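PDB 7BWX: Ice-binding protein isoform1a from Antarctomyces psychrotrophicus, which binds ice, probably by engaging specific water molecules of its prism planes, and so acts as an antifreeze protein. Local coordinates for residues A[114-119]-A[142-147]; A[134-139]-A[161-166]. The protein carries 1 engineered substitution. All coordinates share one frame; numbering follows the deposited sequence.

Contact 1. Residues A[114-119]-A[142-147]; sequences LTLDGA and IILTNG
L116 is joined to both I143 and T145 through its backbone, in a parallel ladder that runs from L114 to G118. L116 N donates to I143 O at 2.9 Å, and L116 O accepts from T145 N. I143 N to L114 O and G118 N to T145 O extend the ladder at its two ends. The alpha hydrogens of I142 and L144 lean on the carbonyl oxygens of L114 and L116.

A polar side-chain contact lies where the strands run out. D117 OD1 takes N146 ND2 at 2.9 Å and A119 N at 2.8 Å. The two donors come from opposite faces of the carboxylate, each well out of its plane. The carboxylate and amide planes are 62° apart. CG of D117 is anti to the backbone N (chi1 180°), which brings OD1 over the turn. The bond from A119 N closes an Asx turn. An alanine in place of D117 would probably leave the N146 amide and A119 N without this shared acceptor and let the turn loosen.

Side chains also pack on both faces. On the face of L114 and L116, L116 CD1 meets I142 CG2 at 3.8 Å and L144 CD2 at 4.1 Å. On the other face the methyls of T115 and T145, both CG2, touch at 3.7 Å. The hydroxyl oxygen T115 OG1 makes plain van der Waals contact with CG1 and CD1 of I143.

G118 has no room for a side chain, since a CB would collide with N146 O.

Strand 113-117 is the middle of three parallel strands, between 96-97 and 141-145. Its inner leucines reach across to strands 126-130 and 153-157: L114 packs on W155, and L116 on W126, F128 and V153. I142 adds to this core by touching W155.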
loop_
_atom_site.group_PDB
_atom_site.type_symbol
_atom_site.label_atom_id
_atom_site.label_comp_id
_atom_site.label_asym_id
_atom_site.label_seq_id
_atom_site.Cartn_x
_atom_site.Cartn_y
_atom_site.Cartn_z
ATOM N N LEU A 114 9.381 -8.390 8.353
ATOM C CA LEU A 114 8.770 -9.403 7.490
ATOM C C LEU A 114 9.617 -9.539 6.235
ATOM O O LEU A 114 9.900 -8.529 5.586
ATOM C CB LEU A 114 7.312 -8.983 7.202
ATOM C CG LEU A 114 6.587 -9.764 6.092
ATOM C CD1 LEU A 114 6.498 -11.247 6.442
ATOM C CD2 LEU A 114 5.180 -9.235 5.940
ATOM N N THR A 115 9.932 -10.771 5.866
ATOM C CA THR A 115 10.763 -11.094 4.705
ATOM C C THR A 115 9.883 -11.719 3.650
ATOM O O THR A 115 9.211 -12.671 3.954
ATOM C CB THR A 115 11.933 -11.996 5.105
ATOM O OG1 THR A 115 12.677 -11.336 6.134
ATOM C CG2 THR A 115 12.811 -12.243 3.911
ATOM N N LEU A 116 9.927 -11.177 2.448
ATOM C CA LEU A 116 9.257 -11.734 1.275
ATOM C C LEU A 116 10.330 -12.375 0.410
ATOM O O LEU A 116 11.182 -11.667 -0.127
ATOM C CB LEU A 116 8.502 -10.629 0.569
ATOM C CG LEU A 116 7.512 -9.927 1.486
ATOM C CD1 LEU A 116 6.858 -8.777 0.735
ATOM C CD2 LEU A 116 6.467 -10.904 2.003
ATOM N N ASP A 117 10.247 -13.703 0.318
ATOM C CA ASP A 117 11.248 -14.574 -0.347
ATOM C C ASP A 117 10.759 -14.951 -1.730
ATOM O O ASP A 117 9.872 -15.743 -1.844
ATOM C CB ASP A 117 11.498 -15.776 0.548
ATOM C CG ASP A 117 12.502 -16.791 0.009
ATOM O OD1 ASP A 117 13.073 -16.556 -1.060
ATOM O OD2 ASP A 117 12.627 -17.843 0.672
ATOM N N GLY A 118 11.358 -14.378 -2.749
ATOM C CA GLY A 118 11.052 -14.690 -4.145
ATOM C C GLY A 118 11.501 -16.086 -4.550
ATOM O O GLY A 118 11.092 -16.484 -5.635
ATOM N N ALA A 119 12.315 -16.786 -3.742
ATOM C CA ALA A 119 12.747 -18.176 -4.055
ATOM C C ALA A 119 13.362 -18.222 -5.454
ATOM O O ALA A 119 13.147 -19.200 -6.153
ATOM C CB ALA A 119 11.549 -19.106 -3.946
ATOM N N ILE A 142 9.593 -4.231 6.040
ATOM C CA ILE A 142 9.369 -5.321 5.075
ATOM C C ILE A 142 10.564 -5.348 4.137
ATOM O O ILE A 142 10.898 -4.304 3.572
ATOM C CB ILE A 142 8.035 -5.101 4.339
ATOM C CG1 ILE A 142 6.879 -5.147 5.336
ATOM C CG2 ILE A 142 7.863 -6.124 3.214
ATOM C CD1 ILE A 142 5.616 -4.461 4.880
ATOM N N ILE A 143 11.158 -6.503 3.948
ATOM C CA ILE A 143 12.347 -6.659 3.075
ATOM C C ILE A 143 12.073 -7.727 2.019
ATOM O O ILE A 143 11.184 -8.630 2.210
ATOM C CB ILE A 143 13.595 -6.977 3.923
ATOM C CG1 ILE A 143 13.527 -8.332 4.614
ATOM C CG2 ILE A 143 13.868 -5.867 4.917
ATOM C CD1 ILE A 143 14.815 -8.671 5.349
ATOM N N LEU A 144 12.799 -7.603 0.935
ATOM C CA LEU A 144 12.685 -8.472 -0.240
ATOM C C LEU A 144 13.954 -9.318 -0.360
ATOM O O LEU A 144 15.025 -8.712 -0.371
ATOM C CB LEU A 144 12.557 -7.575 -1.465
ATOM C CG LEU A 144 11.451 -6.519 -1.404
ATOM C CD1 LEU A 144 11.544 -5.611 -2.616
ATOM C CD2 LEU A 144 10.078 -7.162 -1.260
ATOM N N THR A 145 13.832 -10.619 -0.584
ATOM C CA THR A 145 15.023 -11.474 -0.846
ATOM C C THR A 145 14.792 -12.318 -2.093
ATOM O O THR A 145 13.624 -12.515 -2.489
ATOM C CB THR A 145 15.342 -12.331 0.377
ATOM O OG1 THR A 145 14.229 -13.213 0.547
ATOM C CG2 THR A 145 15.571 -11.490 1.613
ATOM N N ASN A 146 15.887 -12.809 -2.686
ATOM C CA ASN A 146 15.849 -13.892 -3.691
ATOM C C ASN A 146 14.903 -13.513 -4.813
ATOM O O ASN A 146 14.126 -14.377 -5.225
ATOM C CB ASN A 146 15.433 -15.203 -3.036
ATOM C CG ASN A 146 16.431 -15.640 -1.991
ATOM O OD1 ASN A 146 17.583 -15.244 -2.078
ATOM N ND2 ASN A 146 16.011 -16.404 -0.992
ATOM N N GLY A 147 14.996 -12.281 -5.300
ATOM C CA GLY A 147 14.318 -11.818 -6.531
ATOM C C GLY A 147 12.931 -11.196 -6.295
ATOM O O GLY A 147 12.268 -10.810 -7.309
#

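Contact 2. Residues A[134-139]-A[161-166]; sequences LVTYAS and ATLGTY
T136 meets L163 and G164 with its side chain, just where the two short parallel strands end. T136 CB lies 4.1 Å from G164 N. From there the side chain branches. OG1 sits between the backbone N and the carbonyl carbon (chi1 75°), and this turns it to the neighbouring coil. T136 OG1 accepts a hydrogen bond from G164 N at 2.9 Å, with an angle of 158° at the hydrogen. T136 OG1 also lies 3.2 Å from L163 CA. T136 CG2, anti to the carbonyl carbon, touches L163 CD2 at 4.1 Å. The hydroxyl thus takes up the backbone N-H of G164, next to the last strand residue.

Ordinary backbone bonds hold the strands before this point. T162 N donates to L134 O, and T136 N to T162 O. V135 and T162 lie side by side on one face, pointing the same way, with V135 CG2 at 4.1 Å from T162 CB. V135 CG1 also lies over a face of the Y137 ring, toward its rim.

Beyond T136 the two segments stay in step through the turn. S139 N donates to T165 O at 3.0 Å, and A138 CB rests 3.4 Å from T165 OG1. G164 must be small here: a CB would strike T136 O and Y137 C.

L134 and A161 face the interior, where L163 packs on I187 and L191. Matched parallel strands and matched turns, repeated from coil to coil, are characteristic of the right-handed beta-helix, the solenoid fold of this ice-binding family.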
loop_
_atom_site.group_PDB
_atom_site.type_symbol
_atom_site.label_atom_id
_atom_site.label_comp_id
_atom_site.label_asym_id
_atom_site.label_seq_id
_atom_site.Cartn_x
_atom_site.Cartn_y
_atom_site.Cartn_z
ATOM N N LEU A 134 -4.767 -3.204 9.201
ATOM C CA LEU A 134 -3.312 -3.443 9.184
ATOM C C LEU A 134 -2.713 -2.333 10.018
ATOM O O LEU A 134 -2.934 -1.157 9.712
ATOM C CB LEU A 134 -2.765 -3.431 7.749
ATOM C CG LEU A 134 -1.227 -3.389 7.662
ATOM C CD1 LEU A 134 -0.607 -4.666 8.175
ATOM C CD2 LEU A 134 -0.791 -3.150 6.236
ATOM N N VAL A 135 -1.967 -2.696 11.042
ATOM C CA VAL A 135 -1.143 -1.737 11.817
ATOM C C VAL A 135 0.306 -2.217 11.775
ATOM O O VAL A 135 0.574 -3.376 12.187
ATOM C CB VAL A 135 -1.637 -1.628 13.256
ATOM C CG1 VAL A 135 -0.699 -0.737 14.069
ATOM C CG2 VAL A 135 -3.071 -1.114 13.322
ATOM N N THR A 136 1.204 -1.388 11.292
ATOM C CA THR A 136 2.660 -1.645 11.365
ATOM C C THR A 136 3.186 -0.817 12.522
ATOM O O THR A 136 2.708 0.326 12.757
ATOM C CB THR A 136 3.316 -1.439 10.006
ATOM O OG1 THR A 136 3.436 -0.037 9.720
ATOM C CG2 THR A 136 2.575 -2.176 8.915
ATOM N N TYR A 137 4.140 -1.387 13.270
ATOM C CA TYR A 137 4.685 -0.733 14.484
ATOM C C TYR A 137 5.894 0.122 14.099
ATOM O O TYR A 137 6.418 0.012 12.988
ATOM C CB TYR A 137 4.885 -1.791 15.580
ATOM C CG TYR A 137 3.535 -2.256 16.080
ATOM C CD1 TYR A 137 2.739 -1.393 16.836
ATOM C CD2 TYR A 137 2.949 -3.415 15.604
ATOM C CE1 TYR A 137 1.454 -1.738 17.236
ATOM C CE2 TYR A 137 1.703 -3.813 16.047
ATOM C CZ TYR A 137 0.939 -2.965 16.843
ATOM O OH TYR A 137 -0.334 -3.299 17.222
ATOM N N ALA A 138 6.292 0.962 15.038
ATOM C CA ALA A 138 7.427 1.891 14.917
ATOM C C ALA A 138 8.647 1.074 14.493
ATOM O O ALA A 138 8.876 -0.059 15.027
ATOM C CB ALA A 138 7.627 2.680 16.199
ATOM N N SER A 139 9.326 1.551 13.469
ATOM C CA SER A 139 10.607 0.985 12.975
ATOM C C SER A 139 10.413 -0.441 12.494
ATOM O O SER A 139 11.406 -1.131 12.282
ATOM C CB SER A 139 11.679 1.085 14.032
ATOM O OG SER A 139 12.021 2.448 14.251
ATOM N N ALA A 161 -5.548 1.082 7.140
ATOM C CA ALA A 161 -4.129 0.806 7.396
ATOM C C ALA A 161 -3.553 1.959 8.208
ATOM O O ALA A 161 -3.774 3.151 7.849
ATOM C CB ALA A 161 -3.361 0.592 6.120
ATOM N N THR A 162 -2.754 1.594 9.222
ATOM C CA THR A 162 -1.964 2.541 10.024
ATOM C C THR A 162 -0.501 2.124 9.864
ATOM O O THR A 162 -0.159 1.004 10.345
ATOM C CB THR A 162 -2.428 2.541 11.485
ATOM O OG1 THR A 162 -3.841 2.673 11.575
ATOM C CG2 THR A 162 -1.731 3.620 12.286
ATOM N N LEU A 163 0.330 2.952 9.230
ATOM C CA LEU A 163 1.759 2.606 9.049
ATOM C C LEU A 163 2.540 3.330 10.159
ATOM O O LEU A 163 2.439 4.570 10.302
ATOM C CB LEU A 163 2.205 2.954 7.630
ATOM C CG LEU A 163 1.314 2.414 6.512
ATOM C CD1 LEU A 163 1.904 2.752 5.170
ATOM C CD2 LEU A 163 1.112 0.908 6.669
ATOM N N GLY A 164 3.311 2.589 10.948
ATOM C CA GLY A 164 3.863 3.184 12.186
ATOM C C GLY A 164 5.006 4.165 11.933
ATOM O O GLY A 164 5.566 4.194 10.799
ATOM N N THR A 165 5.383 4.925 12.955
ATOM C CA THR A 165 6.444 5.965 12.858
ATOM C C THR A 165 7.776 5.309 12.482
ATOM O O THR A 165 8.136 4.252 13.053
ATOM C CB THR A 165 6.571 6.781 14.149
ATOM O OG1 THR A 165 6.825 5.829 15.184
ATOM C CG2 THR A 165 5.307 7.553 14.482
ATOM N N TYR A 166 8.387 5.808 11.413
ATOM C CA TYR A 166 9.725 5.388 10.942
ATOM C C TYR A 166 9.692 3.969 10.415
ATOM O O TYR A 166 10.779 3.418 10.164
ATOM C CB TYR A 166 10.735 5.673 12.064
ATOM C CG TYR A 166 10.886 7.151 12.230
ATOM C CD1 TYR A 166 11.470 7.859 11.199
ATOM C CD2 TYR A 166 10.351 7.844 13.302
ATOM C CE1 TYR A 166 11.621 9.231 11.260
ATOM C CE2 TYR A 166 10.473 9.228 13.376
ATOM C CZ TYR A 166 11.109 9.908 12.345
ATOM O OH TYR A 166 11.272 11.265 12.287
#

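In the fold
The two contacts join successive coils of one solenoid on different faces. Strand 134-136 of contact 2 is followed in the chain by strand 141-145 of contact 1, and their segments alternate along the sequence. The centres of the two contacts are about 19 Å apart. The centre of contact 1 lies about 17 Å from the centre of the chain, that of contact 2 about 12 Å. Both are partly buried, with inner apolar residues and exposed turns. Contact 1 has the longer ladder and closes with a carboxylate that two N-H groups share. In contact 2 a threonine hydroxyl at the strand end takes a single backbone N-H from the next coil. A glycine allows close approach in both.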